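Local coordinates for hemolysin activator protein CdiB (Acinetobacter baumannii ACICU, PDB 6WIL), which probably transports its partner CdiA toxin across the outer membrane, as a two-partner secretion transporter of the Omp85 superfamily, at residues 268-274 with 286-292. Numbering follows the deposited sequence.
Sequences NRSYFIS and FSYNDYQ
Two extended strands, 268-274 and 286-292, run antiparallel at 175°, their axes 4.7 Å apart at closest approach. Three hydrogen-bonded pairs, Arg-269 with Gln-292, Tyr-271 with Asp-290 and Ile-273 with Tyr-288, fix the register; each exchanges two N-to-O bonds, 2.8 Å both ways between the backbone N and O atoms of Tyr-271 and Asp-290. Side chains alternate between the faces. Tyr-288, Ile-273 and Tyr-271, which bury the most surface here, share one face. All three have chi1 near 180°, so Ile-273 CG2 packs 3.6 Å from Tyr-288 CB at the edge of the Tyr-288 ring, and Tyr-271 CD1 lies 4.3 Å from Tyr-288 CD2, diagonally across the strands. On the opposite face, Phe-272 and Tyr-291 lie among small polar side chains: Asn-289 ND2 donates to Ser-270 OG (3.3 Å), and Tyr-291 OH makes a weak hydrogen bond to Asn-268 OD1 (2.8 Å), which also bonds to Ser-266. Helix 8-27 covers this face, its Gln-14 hydrogen-bonding both Ser-270 and Asn-289. Strands 251-261 and 308-326 flank the pair. Tyr-271, Ile-273 and Tyr-288 outside, small polar and aromatic side chains toward an interior helix: a hairpin of the plugged 16-stranded transmembrane β-barrel of a TpsB transporter.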
loop_
_atom_site.group_PDB
_atom_site.type_symbol
_atom_site.label_atom_id
_atom_site.label_comp_id
_atom_site.label_asym_id
_atom_site.label_seq_id
_atom_site.Cartn_x
_atom_site.Cartn_y
_atom_site.Cartn_z
ATOM N N ASN A 268 -17.498 -1.641 24.085
ATOM C CA ASN A 268 -16.088 -1.678 23.716
ATOM C C ASN A 268 -15.546 -0.272 23.515
ATOM O O ASN A 268 -16.216 0.587 22.935
ATOM C CB ASN A 268 -15.866 -2.489 22.433
ATOM C CG ASN A 268 -16.712 -3.742 22.381
ATOM O OD1 ASN A 268 -16.383 -4.757 22.998
ATOM N ND2 ASN A 268 -17.810 -3.680 21.639
ATOM N N ARG A 269 -14.324 -0.052 23.991
ATOM C CA ARG A 269 -13.587 1.179 23.754
ATOM C C ARG A 269 -12.210 0.820 23.209
ATOM O O ARG A 269 -11.643 -0.218 23.559
ATOM C CB ARG A 269 -13.467 2.023 25.039
ATOM C CG ARG A 269 -14.804 2.314 25.733
ATOM C CD ARG A 269 -14.644 3.326 26.873
ATOM N NE ARG A 269 -15.827 4.172 27.041
ATOM C CZ ARG A 269 -16.638 4.140 28.095
ATOM N NH1 ARG A 269 -17.686 4.951 28.151
ATOM N NH2 ARG A 269 -16.396 3.309 29.100
ATOM N N SER A 270 -11.675 1.680 22.341
ATOM C CA SER A 270 -10.431 1.371 21.644
ATOM C C SER A 270 -9.635 2.642 21.379
ATOM O O SER A 270 -10.174 3.615 20.846
ATOM C CB SER A 270 -10.717 0.645 20.323
ATOM O OG SER A 270 -9.533 0.475 19.564
ATOM N N TYR A 271 -8.351 2.617 21.738
ATOM C CA TYR A 271 -7.417 3.709 21.496
ATOM C C TYR A 271 -6.321 3.218 20.558
ATOM O O TYR A 271 -5.755 2.142 20.776
ATOM C CB TYR A 271 -6.813 4.212 22.816
ATOM C CG TYR A 271 -5.771 5.307 22.682
ATOM C CD1 TYR A 271 -4.457 5.010 22.330
ATOM C CD2 TYR A 271 -6.094 6.634 22.935
ATOM C CE1 TYR A 271 -3.503 6.004 22.212
ATOM C CE2 TYR A 271 -5.142 7.636 22.825
ATOM C CZ TYR A 271 -3.851 7.315 22.464
ATOM O OH TYR A 271 -2.905 8.306 22.353
ATOM N N PHE A 272 -6.011 4.012 19.532
ATOM C CA PHE A 272 -5.032 3.639 18.514
ATOM C C PHE A 272 -4.174 4.841 18.153
ATOM O O PHE A 272 -4.698 5.923 17.874
ATOM C CB PHE A 272 -5.727 3.097 17.259
ATOM C CG PHE A 272 -4.787 2.768 16.132
ATOM C CD1 PHE A 272 -4.136 1.545 16.090
ATOM C CD2 PHE A 272 -4.565 3.674 15.106
ATOM C CE1 PHE A 272 -3.277 1.235 15.050
ATOM C CE2 PHE A 272 -3.708 3.370 14.064
ATOM C CZ PHE A 272 -3.063 2.148 14.035
ATOM N N ILE A 273 -2.859 4.646 18.144
ATOM C CA ILE A 273 -1.908 5.687 17.776
ATOM C C ILE A 273 -0.932 5.115 16.758
ATOM O O ILE A 273 -0.439 3.994 16.920
ATOM C CB ILE A 273 -1.160 6.240 19.006
ATOM C CG1 ILE A 273 0.038 7.089 18.576
ATOM C CG2 ILE A 273 -0.720 5.110 19.915
ATOM C CD1 ILE A 273 0.770 7.733 19.728
ATOM N N SER A 274 -0.659 5.880 15.707
ATOM C CA SER A 274 0.247 5.456 14.650
ATOM C C SER A 274 1.185 6.602 14.309
ATOM O O SER A 274 0.745 7.745 14.154
ATOM C CB SER A 274 -0.527 5.010 13.408
ATOM O OG SER A 274 0.315 4.300 12.516
ATOM N N PHE A 286 5.537 2.959 13.790
ATOM C CA PHE A 286 5.200 2.261 15.017
ATOM C C PHE A 286 3.760 2.587 15.372
ATOM O O PHE A 286 3.256 3.669 15.066
ATOM C CB PHE A 286 6.176 2.587 16.165
ATOM C CG PHE A 286 5.876 3.856 16.909
ATOM C CD1 PHE A 286 4.921 3.881 17.916
ATOM C CD2 PHE A 286 6.598 5.009 16.651
ATOM C CE1 PHE A 286 4.655 5.044 18.612
ATOM C CE2 PHE A 286 6.344 6.175 17.351
ATOM C CZ PHE A 286 5.368 6.193 18.331
ATOM N N SER A 287 3.093 1.625 15.995
ATOM C CA SER A 287 1.694 1.774 16.354
ATOM C C SER A 287 1.447 1.119 17.703
ATOM O O SER A 287 2.235 0.297 18.179
ATOM C CB SER A 287 0.768 1.173 15.286
ATOM O OG SER A 287 1.194 -0.121 14.905
ATOM N N TYR A 288 0.334 1.502 18.317
ATOM C CA TYR A 288 -0.059 0.973 19.613
ATOM C C TYR A 288 -1.576 0.971 19.669
ATOM O O TYR A 288 -2.212 1.951 19.273
ATOM C CB TYR A 288 0.539 1.810 20.752
ATOM C CG TYR A 288 -0.035 1.537 22.128
ATOM C CD1 TYR A 288 0.479 0.531 22.935
ATOM C CD2 TYR A 288 -1.078 2.307 22.628
ATOM C CE1 TYR A 288 -0.039 0.292 24.198
ATOM C CE2 TYR A 288 -1.602 2.077 23.884
ATOM C CZ TYR A 288 -1.079 1.067 24.665
ATOM O OH TYR A 288 -1.601 0.836 25.917
ATOM N N ASN A 289 -2.148 -0.133 20.142
ATOM C CA ASN A 289 -3.591 -0.263 20.268
ATOM C C ASN A 289 -3.930 -0.725 21.675
ATOM O O ASN A 289 -3.322 -1.670 22.187
ATOM C CB ASN A 289 -4.155 -1.245 19.236
ATOM C CG ASN A 289 -5.650 -1.437 19.381
ATOM O OD1 ASN A 289 -6.124 -2.541 19.650
ATOM N ND2 ASN A 289 -6.403 -0.353 19.224
ATOM N N ASP A 290 -4.898 -0.056 22.294
ATOM C CA ASP A 290 -5.426 -0.432 23.598
ATOM C C ASP A 290 -6.910 -0.715 23.435
ATOM O O ASP A 290 -7.655 0.133 22.930
ATOM C CB ASP A 290 -5.188 0.677 24.630
ATOM C CG ASP A 290 -5.269 0.176 26.066
ATOM O OD1 ASP A 290 -6.240 -0.534 26.407
ATOM O OD2 ASP A 290 -4.355 0.494 26.856
ATOM N N TYR A 291 -7.336 -1.907 23.843
ATOM C CA TYR A 291 -8.710 -2.347 23.650
ATOM C C TYR A 291 -9.296 -2.797 24.980
ATOM O O TYR A 291 -8.666 -3.566 25.713
ATOM C CB TYR A 291 -8.780 -3.482 22.625
ATOM C CG TYR A 291 -10.167 -4.041 22.428
ATOM C CD1 TYR A 291 -11.140 -3.313 21.759
ATOM C CD2 TYR A 291 -10.501 -5.301 22.904
ATOM C CE1 TYR A 291 -12.412 -3.821 21.578
ATOM C CE2 TYR A 291 -11.768 -5.817 22.726
ATOM C CZ TYR A 291 -12.720 -5.075 22.063
ATOM O OH TYR A 291 -13.984 -5.590 21.886
ATOM N N GLN A 292 -10.499 -2.320 25.287
ATOM C CA GLN A 292 -11.197 -2.677 26.513
ATOM C C GLN A 292 -12.643 -3.019 26.195
ATOM O O GLN A 292 -13.229 -2.492 25.245
ATOM C CB GLN A 292 -11.145 -1.546 27.546
ATOM C CG GLN A 292 -9.857 -1.511 28.345
ATOM C CD GLN A 292 -9.308 -0.108 28.509
ATOM O OE1 GLN A 292 -9.704 0.814 27.795
ATOM N NE2 GLN A 292 -8.379 0.059 29.445
#